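Local coordinates for protein squalene synthase HpnC (PDB 4HD1) that probably takes part in squalene formation from prenyl diphosphates, as an all-helical enzyme of the squalene/phytoene synthase family, at residues 72-80 / 89-97. Numbering follows the deposited sequence.
Sequences YEEELRRAF and FRALQFTIA
A knobs-into-holes contact joins helices 65-81 and 87-99: Phe-89, the knob, enters a hole formed by Tyr-72, Glu-75, Leu-76 and Ala-79. Its ring turns an edge to the face of Tyr-72, a T-shaped pair with planes at 69°, and Phe-89 CZ stands 3.7 Å from Tyr-72 CZ. With CG anti to the backbone N (chi1 -160°), Tyr-72 swings its ring to the second helix, while its hydroxyl hydrogen-bonds to the backbone carbonyl of Phe-50. Over one face of Phe-89 lies Glu-75 CB, 3.9 Å from the ring centroid in a CH-pi contact. The carboxylate plane is nearly perpendicular to this ring, and OE1 comes 3.3 Å from Phe-89 CE2, so a glutamate can pack its aliphatic root here and still carry a polar end. An alanine in place of Phe-89 would probably leave the hole unfilled and take from the face of Tyr-72 the edge-on ring that packs against it. Ala-79 suits its place at the hole, probably because its lone methyl allows the backbones to come close, its CA lying 4.8 Å from that of Gln-93. In this all-helical terpenoid synthase fold the two helices are consecutive, joined by a short connection and inclined at 47°, with axes 9.0 Å apart at closest approach. Gln-93 reaches back to that connection, where its OE1 accepts a hydrogen bond from the backbone N-H of Ala-84, and its CG rests against the Ala-79 carbonyl. Further along, Ile-96 sets CG2 over the face of the Phe-80 ring, 3.7 Å from the centroid; a branched side chain serves well, since CD1 also reaches CZ and CE2 of that ring. Leu-76 and Leu-92 meet through their CD2 methyls at 3.9 Å, and Phe-50 of helix 41-56 packs against both leucines.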
ATOM      1  N   TYR A  72      -7.342  -6.573 -16.588  1.00 74.51           N
ATOM      2  CA  TYR A  72      -7.366  -6.886 -15.161  1.00 66.96           C
ATOM      3  C   TYR A  72      -8.504  -6.130 -14.481  1.00 67.41           C
ATOM      4  O   TYR A  72      -9.148  -6.647 -13.564  1.00 69.17           O
ATOM      5  CB  TYR A  72      -6.022  -6.542 -14.526  1.00 63.23           C
ATOM      6  CG  TYR A  72      -5.748  -7.228 -13.207  1.00 61.62           C
ATOM      7  CD1 TYR A  72      -5.340  -8.563 -13.157  1.00 59.82           C
ATOM      8  CD2 TYR A  72      -5.870  -6.530 -12.004  1.00 61.19           C
ATOM      9  CE1 TYR A  72      -5.076  -9.187 -11.943  1.00 60.22           C
ATOM     10  CE2 TYR A  72      -5.610  -7.143 -10.786  1.00 60.58           C
ATOM     11  CZ  TYR A  72      -5.213  -8.467 -10.760  1.00 61.05           C
ATOM     12  OH  TYR A  72      -4.955  -9.058  -9.544  1.00 60.25           O
ATOM     13  N   GLU A  73      -8.756  -4.914 -14.955  1.00 70.42           N
ATOM     14  CA  GLU A  73      -9.878  -4.109 -14.488  1.00 76.75           C
ATOM     15  C   GLU A  73     -11.206  -4.745 -14.911  1.00 82.10           C
ATOM     16  O   GLU A  73     -12.180  -4.714 -14.153  1.00 85.69           O
ATOM     17  CB  GLU A  73      -9.759  -2.681 -15.018  1.00 78.53           C
ATOM     18  CG  GLU A  73     -10.837  -1.730 -14.530  1.00 84.32           C
ATOM     19  CD  GLU A  73     -10.567  -0.293 -14.928  1.00 89.54           C
ATOM     20  OE1 GLU A  73     -11.473   0.337 -15.511  1.00 97.74           O
ATOM     21  OE2 GLU A  73      -9.450   0.204 -14.663  1.00 90.28           O
ATOM     22  N   GLU A  74     -11.223  -5.324 -16.114  1.00 81.20           N
ATOM     23  CA  GLU A  74     -12.368  -6.088 -16.608  1.00 89.93           C
ATOM     24  C   GLU A  74     -12.711  -7.276 -15.714  1.00 83.29           C
ATOM     25  O   GLU A  74     -13.884  -7.502 -15.399  1.00 82.31           O
ATOM     26  CB  GLU A  74     -12.127  -6.568 -18.045  1.00 97.25           C
ATOM     27  CG  GLU A  74     -12.389  -5.513 -19.105  1.00109.80           C
ATOM     28  CD  GLU A  74     -13.749  -4.856 -18.952  1.00125.69           C
ATOM     29  OE1 GLU A  74     -14.763  -5.582 -18.864  1.00121.12           O
ATOM     30  OE2 GLU A  74     -13.802  -3.608 -18.914  1.00134.24           O
ATOM     31  N   GLU A  75     -11.684  -8.029 -15.318  1.00 78.81           N
ATOM     32  CA  GLU A  75     -11.838  -9.158 -14.398  1.00 81.91           C
ATOM     33  C   GLU A  75     -12.403  -8.682 -13.060  1.00 78.41           C
ATOM     34  O   GLU A  75     -13.335  -9.284 -12.521  1.00 79.31           O
ATOM     35  CB  GLU A  75     -10.498  -9.884 -14.206  1.00 89.70           C
ATOM     36  CG  GLU A  75     -10.070 -10.721 -15.411  1.00103.54           C
ATOM     37  CD  GLU A  75      -8.562 -10.911 -15.532  1.00114.34           C
ATOM     38  OE1 GLU A  75      -7.919 -11.341 -14.547  1.00122.29           O
ATOM     39  OE2 GLU A  75      -8.013 -10.647 -16.629  1.00119.71           O
ATOM     40  N   LEU A  76     -11.849  -7.584 -12.547  1.00 79.97           N
ATOM     41  CA  LEU A  76     -12.306  -6.983 -11.299  1.00 77.41           C
ATOM     42  C   LEU A  76     -13.789  -6.620 -11.355  1.00 79.02           C
ATOM     43  O   LEU A  76     -14.540  -6.953 -10.440  1.00 79.67           O
ATOM     44  CB  LEU A  76     -11.452  -5.756 -10.950  1.00 73.61           C
ATOM     45  CG  LEU A  76     -11.624  -5.000  -9.622  1.00 72.67           C
ATOM     46  CD1 LEU A  76     -12.729  -3.955  -9.711  1.00 69.58           C
ATOM     47  CD2 LEU A  76     -11.827  -5.924  -8.423  1.00 68.55           C
ATOM     48  N   ARG A  77     -14.207  -5.951 -12.428  1.00 81.65           N
ATOM     49  CA  ARG A  77     -15.618  -5.587 -12.603  1.00 84.35           C
ATOM     50  C   ARG A  77     -16.526  -6.815 -12.713  1.00 82.79           C
ATOM     51  O   ARG A  77     -17.646  -6.809 -12.201  1.00 82.49           O
ATOM     52  CB  ARG A  77     -15.818  -4.660 -13.805  1.00 87.89           C
ATOM     53  CG  ARG A  77     -14.921  -3.432 -13.801  1.00 88.61           C
ATOM     54  CD  ARG A  77     -15.364  -2.412 -14.834  1.00 92.50           C
ATOM     55  NE  ARG A  77     -15.971  -1.254 -14.189  1.00 86.88           N
ATOM     56  CZ  ARG A  77     -15.327  -0.123 -13.922  1.00 82.10           C
ATOM     57  NH1 ARG A  77     -14.050   0.021 -14.262  1.00 77.64           N
ATOM     58  NH2 ARG A  77     -15.966   0.870 -13.320  1.00 79.60           N
ATOM     59  N   ARG A  78     -16.034  -7.862 -13.372  1.00 81.72           N
ATOM     60  CA  ARG A  78     -16.755  -9.131 -13.453  1.00 83.56           C
ATOM     61  C   ARG A  78     -16.936  -9.756 -12.071  1.00 81.25           C
ATOM     62  O   ARG A  78     -17.971 -10.366 -11.789  1.00 79.46           O
ATOM     63  CB  ARG A  78     -16.050 -10.106 -14.401  1.00 84.72           C
ATOM     64  CG  ARG A  78     -16.500  -9.981 -15.846  1.00 91.07           C
ATOM     65  CD  ARG A  78     -15.938 -11.089 -16.722  1.00100.33           C
ATOM     66  NE  ARG A  78     -14.737 -10.654 -17.435  1.00101.40           N
ATOM     67  CZ  ARG A  78     -13.498 -11.063 -17.170  1.00 99.49           C
ATOM     68  NH1 ARG A  78     -13.262 -11.943 -16.201  1.00101.36           N
ATOM     69  NH2 ARG A  78     -12.488 -10.591 -17.888  1.00 92.01           N
ATOM     70  N   ALA A  79     -15.932  -9.587 -11.212  1.00 76.24           N
ATOM     71  CA  ALA A  79     -15.991 -10.104  -9.848  1.00 73.98           C
ATOM     72  C   ALA A  79     -17.027  -9.368  -8.991  1.00 74.54           C
ATOM     73  O   ALA A  79     -17.544  -9.929  -8.030  1.00 72.85           O
ATOM     74  CB  ALA A  79     -14.619 -10.062  -9.201  1.00 72.16           C
ATOM     75  N   PHE A  80     -17.330  -8.123  -9.351  1.00 76.82           N
ATOM     76  CA  PHE A  80     -18.415  -7.365  -8.722  1.00 78.28           C
ATOM     77  C   PHE A  80     -19.777  -7.658  -9.337  1.00 83.48           C
ATOM     78  O   PHE A  80     -20.810  -7.329  -8.752  1.00 77.39           O
ATOM     79  CB  PHE A  80     -18.137  -5.869  -8.805  1.00 78.26           C
ATOM     80  CG  PHE A  80     -17.322  -5.347  -7.665  1.00 75.83           C
ATOM     81  CD1 PHE A  80     -17.934  -4.698  -6.598  1.00 73.95           C
ATOM     82  CD2 PHE A  80     -15.942  -5.519  -7.645  1.00 71.37           C
ATOM     83  CE1 PHE A  80     -17.181  -4.219  -5.536  1.00 71.67           C
ATOM     84  CE2 PHE A  80     -15.186  -5.049  -6.586  1.00 70.26           C
ATOM     85  CZ  PHE A  80     -15.806  -4.400  -5.528  1.00 71.52           C
ATOM     86  N   PHE A  89     -10.041 -14.534  -8.629  1.00 61.87           N
ATOM     87  CA  PHE A  89     -11.176 -13.622  -8.701  1.00 62.32           C
ATOM     88  C   PHE A  89     -12.499 -14.231  -8.241  1.00 63.87           C
ATOM     89  O   PHE A  89     -13.402 -13.499  -7.841  1.00 63.74           O
ATOM     90  CB  PHE A  89     -11.301 -13.013 -10.097  1.00 64.30           C
ATOM     91  CG  PHE A  89     -10.388 -11.839 -10.324  1.00 65.59           C
ATOM     92  CD1 PHE A  89     -10.693 -10.588  -9.783  1.00 64.80           C
ATOM     93  CD2 PHE A  89      -9.222 -11.978 -11.073  1.00 65.65           C
ATOM     94  CE1 PHE A  89      -9.852  -9.503  -9.986  1.00 66.10           C
ATOM     95  CE2 PHE A  89      -8.377 -10.896 -11.281  1.00 64.49           C
ATOM     96  CZ  PHE A  89      -8.693  -9.656 -10.738  1.00 65.59           C
ATOM     97  N   ARG A  90     -12.623 -15.555  -8.303  1.00 64.48           N
ATOM     98  CA  ARG A  90     -13.761 -16.232  -7.682  1.00 65.46           C
ATOM     99  C   ARG A  90     -13.676 -16.075  -6.161  1.00 61.43           C
ATOM    100  O   ARG A  90     -14.673 -15.762  -5.508  1.00 60.28           O
ATOM    101  CB  ARG A  90     -13.838 -17.709  -8.091  1.00 67.76           C
ATOM    102  CG  ARG A  90     -14.758 -17.978  -9.275  1.00 69.42           C
ATOM    103  CD  ARG A  90     -14.836 -19.456  -9.648  1.00 71.32           C
ATOM    104  NE  ARG A  90     -13.938 -19.765 -10.757  1.00 75.28           N
ATOM    105  CZ  ARG A  90     -12.888 -20.583 -10.693  1.00 75.35           C
ATOM    106  NH1 ARG A  90     -12.592 -21.221  -9.571  1.00 78.71           N
ATOM    107  NH2 ARG A  90     -12.137 -20.772 -11.766  1.00 76.60           N
ATOM    108  N   ALA A  91     -12.483 -16.266  -5.602  1.00 59.44           N
ATOM    109  CA  ALA A  91     -12.275 -16.026  -4.178  1.00 59.82           C
ATOM    110  C   ALA A  91     -12.577 -14.561  -3.830  1.00 60.36           C
ATOM    111  O   ALA A  91     -13.321 -14.286  -2.882  1.00 58.36           O
ATOM    112  CB  ALA A  91     -10.865 -16.416  -3.762  1.00 58.18           C
ATOM    113  N   LEU A  92     -12.032 -13.628  -4.614  1.00 58.75           N
ATOM    114  CA  LEU A  92     -12.300 -12.204  -4.400  1.00 59.80           C
ATOM    115  C   LEU A  92     -13.798 -11.874  -4.460  1.00 61.17           C
ATOM    116  O   LEU A  92     -14.301 -11.114  -3.631  1.00 60.21           O
ATOM    117  CB  LEU A  92     -11.516 -11.322  -5.380  1.00 58.95           C
ATOM    118  CG  LEU A  92     -11.422  -9.838  -4.998  1.00 58.90           C
ATOM    119  CD1 LEU A  92     -10.571  -9.653  -3.747  1.00 55.92           C
ATOM    120  CD2 LEU A  92     -10.872  -9.004  -6.147  1.00 57.13           C
ATOM    121  N   GLN A  93     -14.486 -12.455  -5.440  1.00 60.18           N
ATOM    122  CA  GLN A  93     -15.939 -12.342  -5.611  1.00 61.79           C
ATOM    123  C   GLN A  93     -16.733 -12.688  -4.344  1.00 60.72           C
ATOM    124  O   GLN A  93     -17.677 -11.982  -3.977  1.00 58.59           O
ATOM    125  CB  GLN A  93     -16.367 -13.274  -6.737  1.00 62.71           C
ATOM    126  CG  GLN A  93     -17.737 -13.032  -7.319  1.00 65.58           C
ATOM    127  CD  GLN A  93     -17.913 -13.799  -8.617  1.00 70.43           C
ATOM    128  OE1 GLN A  93     -17.854 -13.220  -9.697  1.00 76.58           O
ATOM    129  NE2 GLN A  93     -18.096 -15.111  -8.517  1.00 63.84           N
ATOM    130  N   PHE A  94     -16.352 -13.783  -3.693  1.00 58.30           N
ATOM    131  CA  PHE A  94     -16.954 -14.162  -2.427  1.00 59.13           C
ATOM    132  C   PHE A  94     -16.628 -13.127  -1.351  1.00 60.14           C
ATOM    133  O   PHE A  94     -17.528 -12.658  -0.648  1.00 62.03           O
ATOM    134  CB  PHE A  94     -16.487 -15.549  -1.994  1.00 57.56           C
ATOM    135  CG  PHE A  94     -17.105 -16.014  -0.710  1.00 58.81           C
ATOM    136  CD1 PHE A  94     -18.460 -16.370  -0.662  1.00 59.93           C
ATOM    137  CD2 PHE A  94     -16.349 -16.091   0.454  1.00 58.31           C
ATOM    138  CE1 PHE A  94     -19.044 -16.798   0.526  1.00 60.06           C
ATOM    139  CE2 PHE A  94     -16.928 -16.522   1.643  1.00 59.57           C
ATOM    140  CZ  PHE A  94     -18.276 -16.872   1.681  1.00 60.36           C
ATOM    141  N   THR A  95     -15.348 -12.771  -1.248  1.00 57.93           N
ATOM    142  CA  THR A  95     -14.883 -11.737  -0.322  1.00 59.18           C
ATOM    143  C   THR A  95     -15.610 -10.395  -0.515  1.00 61.06           C
ATOM    144  O   THR A  95     -16.120  -9.836   0.454  1.00 61.36           O
ATOM    145  CB  THR A  95     -13.352 -11.559  -0.404  1.00 57.98           C
ATOM    146  OG1 THR A  95     -12.710 -12.740   0.103  1.00 55.63           O
ATOM    147  CG2 THR A  95     -12.900 -10.354   0.403  1.00 57.18           C
ATOM    148  N   ILE A  96     -15.668  -9.897  -1.754  1.00 61.87           N
ATOM    149  CA  ILE A  96     -16.410  -8.671  -2.063  1.00 62.72           C
ATOM    150  C   ILE A  96     -17.788  -8.728  -1.408  1.00 63.71           C
ATOM    151  O   ILE A  96     -18.172  -7.817  -0.675  1.00 64.05           O
ATOM    152  CB  ILE A  96     -16.643  -8.451  -3.586  1.00 62.43           C
ATOM    153  CG1 ILE A  96     -15.343  -8.464  -4.416  1.00 62.03           C
ATOM    154  CG2 ILE A  96     -17.477  -7.195  -3.834  1.00 59.01           C
ATOM    155  CD1 ILE A  96     -14.295  -7.472  -3.998  1.00 63.66           C
ATOM    156  N   ALA A  97     -18.521  -9.806  -1.680  1.00 63.39           N
ATOM    157  CA  ALA A  97     -19.910  -9.932  -1.248  1.00 65.68           C
ATOM    158  C   ALA A  97     -20.046 -10.099   0.267  1.00 66.28           C
ATOM    159  O   ALA A  97     -20.855  -9.421   0.889  1.00 68.49           O
ATOM    160  CB  ALA A  97     -20.596 -11.074  -1.988  1.00 62.61           C
TER